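Side-chain contacts in periplasmic binding protein (Mycobacterium smegmatis, PDB 4MDY), which probably captures an iron-containing solute outside the cytoplasmic membrane and delivers it to an ABC transporter for import: residues Q77-N82 with A93-D98; N85-E90 with A109-K114; T202-T207 with D284-E289; P194-D199 with A272-L277. All blocks are in the same frame, centred on the assembly; numbering follows the deposited sequence.

Contact 1 (Q77-N82 with A93-D98); sequences QPAVLN and AALKPD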
# COMPACT_ATOMS: atom_id res chain seq x y z
N GLN A 77 18.68 -11.19 -6.21
CA GLN A 77 18.57 -12.01 -5.01
C GLN A 77 18.81 -11.15 -3.76
O GLN A 77 19.81 -11.34 -3.05
CB GLN A 77 19.58 -13.17 -5.07
CG GLN A 77 19.58 -13.98 -6.36
CD GLN A 77 18.42 -14.96 -6.44
OE1 GLN A 77 18.22 -15.77 -5.55
NE2 GLN A 77 17.66 -14.90 -7.53
N PRO A 78 17.91 -10.20 -3.49
CA PRO A 78 18.16 -9.29 -2.37
C PRO A 78 18.05 -9.97 -1.02
O PRO A 78 17.34 -10.97 -0.88
CB PRO A 78 17.05 -8.24 -2.51
CG PRO A 78 15.95 -8.97 -3.18
CD PRO A 78 16.63 -9.90 -4.15
N ALA A 79 18.76 -9.44 -0.03
CA ALA A 79 18.55 -9.85 1.35
C ALA A 79 17.12 -9.48 1.77
O ALA A 79 16.57 -8.46 1.31
CB ALA A 79 19.57 -9.18 2.26
N VAL A 80 16.53 -10.31 2.61
CA VAL A 80 15.18 -10.07 3.13
C VAL A 80 15.24 -9.73 4.61
O VAL A 80 15.69 -10.52 5.42
CB VAL A 80 14.25 -11.28 2.93
CG1 VAL A 80 12.85 -10.96 3.46
CG2 VAL A 80 14.20 -11.67 1.46
N LEU A 81 14.77 -8.54 4.95
CA LEU A 81 14.73 -8.07 6.32
C LEU A 81 13.31 -8.16 6.81
O LEU A 81 12.39 -8.44 6.05
CB LEU A 81 15.18 -6.60 6.37
CG LEU A 81 16.45 -6.24 5.61
CD1 LEU A 81 16.66 -4.73 5.61
CD2 LEU A 81 17.64 -6.96 6.21
N ASN A 82 13.12 -7.91 8.10
CA ASN A 82 11.77 -7.75 8.65
C ASN A 82 11.82 -6.84 9.86
O ASN A 82 12.89 -6.58 10.40
CB ASN A 82 11.14 -9.10 8.98
CG ASN A 82 11.86 -9.82 10.11
OD1 ASN A 82 11.93 -9.32 11.23
ND2 ASN A 82 12.39 -11.00 9.82
N ALA A 93 23.65 -2.06 8.43
CA ALA A 93 25.06 -1.66 8.40
C ALA A 93 25.94 -2.71 7.70
O ALA A 93 26.81 -2.36 6.89
CB ALA A 93 25.56 -1.41 9.82
N ALA A 94 25.69 -3.98 7.98
CA ALA A 94 26.46 -5.07 7.36
C ALA A 94 26.24 -5.17 5.84
O ALA A 94 27.08 -5.70 5.13
CB ALA A 94 26.13 -6.40 8.03
N LEU A 95 25.11 -4.66 5.35
CA LEU A 95 24.83 -4.63 3.92
C LEU A 95 25.53 -3.47 3.18
O LEU A 95 25.51 -3.42 1.95
CB LEU A 95 23.32 -4.60 3.67
CG LEU A 95 22.58 -5.87 4.08
CD1 LEU A 95 21.09 -5.62 4.26
CD2 LEU A 95 22.82 -7.00 3.08
N LYS A 96 26.16 -2.56 3.92
CA LYS A 96 26.98 -1.50 3.32
C LYS A 96 26.24 -0.71 2.24
O LYS A 96 26.73 -0.55 1.13
CB LYS A 96 28.27 -2.09 2.72
CG LYS A 96 29.15 -2.81 3.73
CD LYS A 96 29.84 -1.82 4.65
CE LYS A 96 30.78 -2.52 5.61
NZ LYS A 96 31.32 -1.58 6.63
N PRO A 97 25.04 -0.23 2.56
CA PRO A 97 24.27 0.49 1.54
C PRO A 97 24.86 1.87 1.31
O PRO A 97 25.66 2.33 2.12
CB PRO A 97 22.89 0.59 2.17
CG PRO A 97 23.15 0.63 3.64
CD PRO A 97 24.39 -0.17 3.88
N ASP A 98 24.48 2.51 0.21
CA ASP A 98 24.75 3.94 0.04
C ASP A 98 23.46 4.77 0.07
O ASP A 98 23.50 5.99 -0.00
CB ASP A 98 25.59 4.22 -1.22
CG ASP A 98 24.90 3.84 -2.52
OD1 ASP A 98 23.77 3.30 -2.50
OD2 ASP A 98 25.52 4.07 -3.59

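Contact 2 (N85-E90 with A109-K114); sequences NGIPVE and ADTYAK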
# COMPACT_ATOMS: atom_id res chain seq x y z
N ASN A 85 11.55 -7.06 15.29
CA ASN A 85 12.20 -6.40 16.42
C ASN A 85 12.64 -5.00 16.06
O ASN A 85 13.75 -4.58 16.41
CB ASN A 85 13.39 -7.22 16.91
CG ASN A 85 13.00 -8.61 17.35
OD1 ASN A 85 13.68 -9.59 17.04
ND2 ASN A 85 11.90 -8.71 18.08
N GLY A 86 11.77 -4.27 15.37
CA GLY A 86 12.10 -2.93 14.90
C GLY A 86 13.05 -2.96 13.71
O GLY A 86 13.37 -4.03 13.18
N ILE A 87 13.51 -1.78 13.30
CA ILE A 87 14.38 -1.68 12.14
C ILE A 87 15.71 -2.34 12.50
O ILE A 87 16.32 -1.96 13.50
CB ILE A 87 14.59 -0.22 11.71
CG1 ILE A 87 13.25 0.38 11.26
CG2 ILE A 87 15.61 -0.12 10.59
CD1 ILE A 87 13.21 1.89 11.30
N PRO A 88 16.15 -3.34 11.71
CA PRO A 88 17.38 -4.06 12.04
C PRO A 88 18.62 -3.27 11.63
O PRO A 88 19.16 -3.45 10.54
CB PRO A 88 17.24 -5.36 11.24
CG PRO A 88 16.43 -4.98 10.05
CD PRO A 88 15.49 -3.89 10.51
N VAL A 89 19.07 -2.39 12.52
CA VAL A 89 20.14 -1.45 12.21
C VAL A 89 21.46 -2.18 11.92
O VAL A 89 22.15 -1.84 10.95
CB VAL A 89 20.33 -0.41 13.34
CG1 VAL A 89 21.57 0.45 13.10
CG2 VAL A 89 19.09 0.48 13.43
N GLU A 90 21.79 -3.18 12.74
CA GLU A 90 23.05 -3.92 12.58
C GLU A 90 23.08 -4.69 11.26
O GLU A 90 24.11 -4.73 10.59
CB GLU A 90 23.29 -4.88 13.75
CG GLU A 90 23.43 -4.22 15.12
CD GLU A 90 24.74 -3.45 15.31
OE1 GLU A 90 25.58 -3.41 14.39
OE2 GLU A 90 24.92 -2.89 16.42
N ALA A 109 13.28 9.63 15.49
CA ALA A 109 14.46 10.49 15.38
C ALA A 109 15.75 9.77 15.77
O ALA A 109 16.79 9.96 15.14
CB ALA A 109 14.29 11.74 16.22
N ASP A 110 15.67 8.97 16.82
CA ASP A 110 16.83 8.21 17.29
C ASP A 110 17.31 7.24 16.22
O ASP A 110 18.48 7.23 15.85
CB ASP A 110 16.47 7.45 18.58
CG ASP A 110 17.63 6.61 19.10
OD1 ASP A 110 18.76 7.13 19.19
OD2 ASP A 110 17.39 5.42 19.44
N THR A 111 16.38 6.44 15.70
CA THR A 111 16.69 5.43 14.70
C THR A 111 17.13 6.05 13.37
O THR A 111 18.00 5.51 12.70
CB THR A 111 15.49 4.49 14.50
OG1 THR A 111 15.12 3.94 15.76
CG2 THR A 111 15.84 3.35 13.56
N TYR A 112 16.54 7.18 13.01
CA TYR A 112 17.02 7.96 11.88
C TYR A 112 18.49 8.34 12.05
O TYR A 112 19.28 8.19 11.13
CB TYR A 112 16.19 9.22 11.68
CG TYR A 112 16.79 10.16 10.65
CD1 TYR A 112 16.67 9.89 9.29
CD2 TYR A 112 17.50 11.29 11.04
CE1 TYR A 112 17.21 10.73 8.35
CE2 TYR A 112 18.05 12.14 10.09
CZ TYR A 112 17.91 11.85 8.74
OH TYR A 112 18.44 12.68 7.78
N ALA A 113 18.86 8.83 13.24
CA ALA A 113 20.25 9.20 13.51
C ALA A 113 21.19 7.99 13.36
O ALA A 113 22.26 8.09 12.76
CB ALA A 113 20.38 9.81 14.91
N LYS A 114 20.75 6.84 13.87
CA LYS A 114 21.52 5.60 13.75
C LYS A 114 21.72 5.13 12.31
O LYS A 114 22.81 4.69 11.93
CB LYS A 114 20.84 4.49 14.56
CG LYS A 114 20.87 4.72 16.06
CD LYS A 114 20.05 3.67 16.78
CE LYS A 114 20.21 3.80 18.28
NZ LYS A 114 19.13 3.08 19.01

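Contact 3 (T202-T207 with D284-E289); sequences TQMGLT and DQLPPE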
# COMPACT_ATOMS: atom_id res chain seq x y z
N THR A 202 -12.83 6.74 -4.63
CA THR A 202 -13.45 8.02 -4.96
C THR A 202 -13.16 8.41 -6.42
O THR A 202 -14.05 8.87 -7.13
CB THR A 202 -12.99 9.12 -3.98
OG1 THR A 202 -13.42 8.79 -2.66
CG2 THR A 202 -13.55 10.49 -4.36
N GLN A 203 -11.92 8.19 -6.85
CA GLN A 203 -11.49 8.49 -8.23
C GLN A 203 -12.21 7.63 -9.28
O GLN A 203 -12.36 8.05 -10.43
CB GLN A 203 -9.99 8.27 -8.39
CG GLN A 203 -9.09 9.31 -7.75
CD GLN A 203 -7.62 8.93 -7.89
OE1 GLN A 203 -7.13 8.03 -7.20
NE2 GLN A 203 -6.91 9.60 -8.79
N MSE A 204 -12.62 6.43 -8.88
CA MSE A 204 -13.40 5.55 -9.76
C MSE A 204 -14.86 5.94 -9.81
O MSE A 204 -15.63 5.34 -10.57
CB MSE A 204 -13.31 4.11 -9.25
CG MSE A 204 -11.97 3.46 -9.53
SE MSE A 204 -12.08 1.63 -8.80
CE MSE A 204 -10.26 0.93 -9.02
N GLY A 205 -15.27 6.91 -9.00
CA GLY A 205 -16.64 7.43 -9.02
C GLY A 205 -17.51 7.00 -7.86
O GLY A 205 -18.64 7.47 -7.72
N LEU A 206 -16.98 6.13 -7.00
CA LEU A 206 -17.73 5.62 -5.86
C LEU A 206 -17.81 6.64 -4.73
O LEU A 206 -17.00 7.57 -4.65
CB LEU A 206 -17.07 4.35 -5.31
CG LEU A 206 -17.01 3.17 -6.27
CD1 LEU A 206 -16.03 2.12 -5.78
CD2 LEU A 206 -18.39 2.56 -6.45
N THR A 207 -18.80 6.43 -3.87
CA THR A 207 -18.93 7.19 -2.64
C THR A 207 -18.35 6.35 -1.50
O THR A 207 -18.73 5.19 -1.30
CB THR A 207 -20.40 7.56 -2.36
OG1 THR A 207 -20.84 8.54 -3.32
CG2 THR A 207 -20.57 8.14 -0.97
N ASP A 284 -7.05 -2.96 -12.80
CA ASP A 284 -7.40 -4.08 -13.68
C ASP A 284 -8.48 -4.97 -13.07
O ASP A 284 -9.48 -5.26 -13.72
CB ASP A 284 -6.18 -4.95 -13.99
CG ASP A 284 -5.34 -4.42 -15.13
OD1 ASP A 284 -5.85 -3.58 -15.91
OD2 ASP A 284 -4.18 -4.84 -15.25
N GLN A 285 -8.26 -5.39 -11.82
CA GLN A 285 -9.03 -6.51 -11.25
C GLN A 285 -10.27 -6.11 -10.44
O GLN A 285 -11.23 -6.88 -10.37
CB GLN A 285 -8.12 -7.39 -10.39
CG GLN A 285 -6.96 -8.00 -11.17
CD GLN A 285 -6.20 -9.07 -10.39
OE1 GLN A 285 -6.70 -9.63 -9.42
NE2 GLN A 285 -4.97 -9.36 -10.84
N LEU A 286 -10.26 -4.93 -9.83
CA LEU A 286 -11.39 -4.53 -9.00
C LEU A 286 -12.62 -4.09 -9.80
O LEU A 286 -13.74 -4.44 -9.41
CB LEU A 286 -10.99 -3.43 -7.99
CG LEU A 286 -12.08 -3.01 -6.97
CD1 LEU A 286 -12.65 -4.20 -6.20
CD2 LEU A 286 -11.53 -1.98 -6.01
N PRO A 287 -12.43 -3.32 -10.89
CA PRO A 287 -13.65 -2.88 -11.58
C PRO A 287 -14.58 -3.99 -12.10
O PRO A 287 -15.79 -3.85 -11.97
CB PRO A 287 -13.13 -1.97 -12.69
CG PRO A 287 -11.85 -1.43 -12.12
CD PRO A 287 -11.25 -2.59 -11.38
N PRO A 288 -14.03 -5.08 -12.67
CA PRO A 288 -14.92 -6.19 -13.03
C PRO A 288 -15.73 -6.75 -11.84
O PRO A 288 -16.89 -7.16 -12.02
CB PRO A 288 -13.96 -7.26 -13.56
CG PRO A 288 -12.75 -6.51 -14.01
CD PRO A 288 -12.65 -5.28 -13.16
N GLU A 289 -15.14 -6.79 -10.65
CA GLU A 289 -15.85 -7.27 -9.46
C GLU A 289 -16.93 -6.27 -9.06
O GLU A 289 -18.05 -6.65 -8.72
CB GLU A 289 -14.89 -7.48 -8.29
CG GLU A 289 -13.78 -8.49 -8.53
CD GLU A 289 -14.25 -9.94 -8.57
OE1 GLU A 289 -15.18 -10.31 -7.83
OE2 GLU A 289 -13.67 -10.72 -9.35

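Contact 4 (P194-D199 with A272-L277); sequences PGWRTD and AFASPL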
# COMPACT_ATOMS: atom_id res chain seq x y z
N PRO A 194 -12.30 6.84 5.51
CA PRO A 194 -11.96 7.74 4.41
C PRO A 194 -10.63 8.46 4.64
O PRO A 194 -10.32 8.85 5.76
CB PRO A 194 -13.12 8.74 4.41
CG PRO A 194 -14.27 7.99 4.97
CD PRO A 194 -13.70 6.99 5.94
N GLY A 195 -9.85 8.60 3.59
CA GLY A 195 -8.52 9.18 3.67
C GLY A 195 -7.77 8.85 2.40
O GLY A 195 -8.37 8.39 1.41
N TRP A 196 -6.46 9.05 2.39
CA TRP A 196 -5.70 8.81 1.18
C TRP A 196 -5.89 7.38 0.66
O TRP A 196 -5.93 7.17 -0.55
CB TRP A 196 -4.22 9.15 1.34
CG TRP A 196 -3.36 8.17 2.08
CD1 TRP A 196 -2.91 8.27 3.36
CD2 TRP A 196 -2.78 6.96 1.55
NE1 TRP A 196 -2.10 7.20 3.66
CE2 TRP A 196 -2.00 6.39 2.57
CE3 TRP A 196 -2.84 6.31 0.31
CZ2 TRP A 196 -1.29 5.19 2.40
CZ3 TRP A 196 -2.13 5.13 0.14
CH2 TRP A 196 -1.38 4.58 1.18
N ARG A 197 -6.02 6.42 1.56
CA ARG A 197 -6.19 5.02 1.18
C ARG A 197 -7.48 4.72 0.43
O ARG A 197 -7.55 3.73 -0.29
CB ARG A 197 -6.12 4.11 2.40
CG ARG A 197 -4.72 3.93 2.95
CD ARG A 197 -4.65 2.67 3.80
NE ARG A 197 -3.28 2.22 3.95
CZ ARG A 197 -2.64 1.38 3.14
NH1 ARG A 197 -1.38 1.07 3.41
NH2 ARG A 197 -3.21 0.83 2.07
N THR A 198 -8.51 5.55 0.60
CA THR A 198 -9.76 5.35 -0.14
C THR A 198 -9.86 6.24 -1.39
O THR A 198 -10.84 6.15 -2.12
CB THR A 198 -10.99 5.59 0.76
OG1 THR A 198 -10.98 6.92 1.29
CG2 THR A 198 -11.01 4.59 1.92
N ASP A 199 -8.86 7.08 -1.64
CA ASP A 199 -8.91 7.99 -2.79
C ASP A 199 -9.15 7.25 -4.10
O ASP A 199 -9.91 7.72 -4.95
CB ASP A 199 -7.62 8.82 -2.92
CG ASP A 199 -7.57 9.98 -1.94
OD1 ASP A 199 -8.61 10.37 -1.38
OD2 ASP A 199 -6.46 10.53 -1.75
N ALA A 272 -3.35 -3.18 -0.38
CA ALA A 272 -2.51 -2.93 0.79
C ALA A 272 -1.25 -2.15 0.44
O ALA A 272 -0.90 -1.20 1.12
CB ALA A 272 -2.14 -4.24 1.47
N PHE A 273 -0.58 -2.57 -0.63
CA PHE A 273 0.67 -1.92 -1.03
C PHE A 273 0.47 -0.51 -1.59
O PHE A 273 1.34 0.35 -1.41
CB PHE A 273 1.42 -2.79 -2.03
CG PHE A 273 2.40 -3.72 -1.38
CD1 PHE A 273 1.95 -4.84 -0.69
CD2 PHE A 273 3.76 -3.48 -1.45
CE1 PHE A 273 2.85 -5.70 -0.08
CE2 PHE A 273 4.66 -4.33 -0.84
CZ PHE A 273 4.20 -5.44 -0.16
N ALA A 274 -0.65 -0.29 -2.26
CA ALA A 274 -1.00 1.05 -2.76
C ALA A 274 0.21 1.74 -3.38
O ALA A 274 0.59 2.85 -2.98
CB ALA A 274 -1.57 1.88 -1.61
N SER A 275 0.83 1.08 -4.34
CA SER A 275 2.10 1.52 -4.91
C SER A 275 1.98 1.85 -6.39
O SER A 275 0.96 1.54 -7.02
CB SER A 275 3.15 0.42 -4.71
OG SER A 275 3.07 -0.54 -5.73
N PRO A 276 3.01 2.48 -6.98
CA PRO A 276 3.02 2.74 -8.42
C PRO A 276 2.88 1.47 -9.28
O PRO A 276 2.40 1.54 -10.41
CB PRO A 276 4.38 3.38 -8.66
CG PRO A 276 4.69 4.05 -7.37
CD PRO A 276 4.14 3.16 -6.30
N LEU A 277 3.30 0.34 -8.75
CA LEU A 277 3.17 -0.93 -9.46
C LEU A 277 1.93 -1.72 -9.06
O LEU A 277 1.41 -2.48 -9.88
CB LEU A 277 4.42 -1.79 -9.26
CG LEU A 277 5.73 -1.25 -9.85
CD1 LEU A 277 6.87 -2.21 -9.56
CD2 LEU A 277 5.60 -1.00 -11.34

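Contact 1 (Q77-N82 with A93-D98)
Leu-95 reaches across to Ala-79 and Leu-81, and its side chain carries the whole contact from its own side. Its CB points toward residues 77-82. CG stands beside the backbone N and anti to the carbonyl carbon (chi1 -67°). This places the fork of the side chain in front of the strand. One prong, CD1, meets CD2 of Leu-81 at 4.2 Å. The other prong, CD2, meets CB of Ala-79 at 4.0 Å. The methyls therefore divide their work between two residues of the strand. The two leucine side chains run past one another in opposite senses, and one methyl of each makes the touch. No hydrogen bond crosses the contact, and the distances are those of ordinary methyl packing. Ala-79 and Leu-81 can share one partner because the strand alternates: Val-80, between them, points away.

Leu-95 lies near the C-terminal end of helix 89-94. The chain turns there with Lys-96 in a positive-phi conformation, and Lys-96 N donates to Ala-93 O at 3.0 Å. Arg-32 bonds to the carbonyls of Leu-95 and Lys-96 and so helps to hold this turn.

Strand 79-81 runs parallel to strand 53-55, and Ala-53 on that neighbour touches Ala-79, Leu-81 and Leu-95. Leu-81 also packs on Ile-92 of helix 89-94 and on Val-34 of strand 33-35. Strand 79-81, helix 89-94 and strand 99-102 follow one another in the chain, in keeping with the alternating strands and helices of a lobe in this family.

Contact 2 (N85-E90 with A109-K114)
Ile-87 and Thr-111 form the close part of this contact, with Ile-87 CD1 at 3.8 Å from Thr-111 CG2. The two side chains meet at a slant. Ile-87 arrives with its extended branch, chi2 being 159°, so the terminal methyl does the touching. With OG1 of Thr-111 beside the backbone N (chi1 -55°), the methyl CG2 falls anti to that N and faces Ile-87. The hydroxyl is occupied elsewhere, in a hydrogen bond between OG1 and OD1 of Asp-108. Val-89 comes next and is less tight. Its CG2 lies 4.3 Å from CG2 of Thr-111, so that one threonine methyl serves two partners.

The contact joins the start of helix 89-94 to the side of helix 109-116. Pro-88 is the N-cap residue of helix 89-94 and also the centre of an inverse gamma turn. Ile-87 and Val-89 stand on either side of it in sequence, and both point toward helix 109-116. Ile-87 also packs on Ala-105 and Leu-107.

The loose side belongs to Lys-114. Only the base of its side chain takes part, with CB at 4.4 Å from Val-89 CG1. The rest of the chain leads away from Val-89 in an extended form. Its NZ makes a salt bridge of 2.9 Å to OD2 of Asp-110, one turn earlier in the same helix. The ammonium approaches on the syn side of the carboxylate, 30° out of its plane. Both charged residues are exposed to solvent.

Contact 3 (T202-T207 with D284-E289)
Met-204, present as selenomethionine, touches Pro-287 and Leu-286 with its terminal methyl. CE lies 4.2 Å from CG of Pro-287, the outermost atom of the proline ring. The same CE lies 4.4 Å from CD2 of Leu-286. Seen from CE, the two partners stand nearly at a right angle, so the methyl is met by two successive residues of the helix from different directions. All three residues are buried, and the contact is purely apolar.

The shape of the side chains explains these meetings. Met-204 is stretched out beyond CB, with chi2 at 180° and chi3 at -174°, and this carries CE across to the helix. Leu-286 has CG anti to its backbone N (chi1 -175°). Its CD2 branch turns to the selenomethionine, while CD1 stays 6.3 Å from CE.

Behind Met-204 the short helix 199-203 ends in a Schellman motif. Gly-205 takes the positive-phi position that closes it, and its N donates to Thr-202 O at 3.0 Å. The chain then turns through Leu-206 into strand 207-208 of the parallel sheet. On the other side, helix 279-294 is kinked at Pro-287 and Pro-288, whose nitrogens make no bond to the preceding turn.

Further out, Met-204 also packs on Phe-162 and Val-165 of the long helix 148-168, and Pro-287 shares Val-165. The same long helix meets both segments through polar groups: Asp-159 is bonded to Gln-203 NE2, and Arg-161 forms a salt bridge with Asp-284.

Contact 4 (P194-D199 with A272-L277)
Arg-197 grips the carbonyl oxygen of Ala-272 end-on with two nitrogens. NH2 to Ala-272 O is 3.2 Å and NH1 to the same Ala-272 O is 3.3 Å. The oxygen lies close to the guanidinium plane. NH1 approaches in the carbonyl plane, whereas NH2 sits 37° above it. The arginine chain is extended from CG to NE (chi2 -160°, chi3 160°), which carries the guanidinium to the end of helix 265-273. The partial negative charge of that helix end probably favours it.

Trp-196 packs along the arginine and probably helps to hold it in place. Arg-197 CG lies 3.6 Å above the tryptophan plane, over the ring centre. Farther along, Trp-196 CH2 lies over one face of the guanidinium. The indole edge also meets the methyl of Ala-274, with CZ3 to CB at 3.7 Å. Trp-196 NE1 is bonded to Phe-131 O, which fixes the other end of the ring. Tyr-279 packs on both Trp-196 and Ala-274.

The neighbouring Phe-273 meets Trp-57 and Trp-66. A bound PEG fragment, probably from the crystallisation liquor, lies near the side chain of Ala-272. This setting near the middle of the molecule is consistent with the cleft between lobes where proteins of this family bind their solute.

Contacts 1 and 2 lie together on one side of the molecule, contact 3 on the opposite side, and contact 4 near the chain's centre. Contacts 1 and 2 share helix 89-94 and touch where Leu-81 packs on Pro-88. Contact 1 is partly buried against the sheet, whereas contact 2 is a surface contact edged by a salt bridge. Contact 3 is wholly buried. Contact 4, about 13 Å from it between centres, uses the preceding loop and helix in the chain. Contacts 1, 2 and 3 meet through apolar carbon atoms alone. Contact 4 alone has hydrogen bonds across it, made by a charged side chain to a helix end.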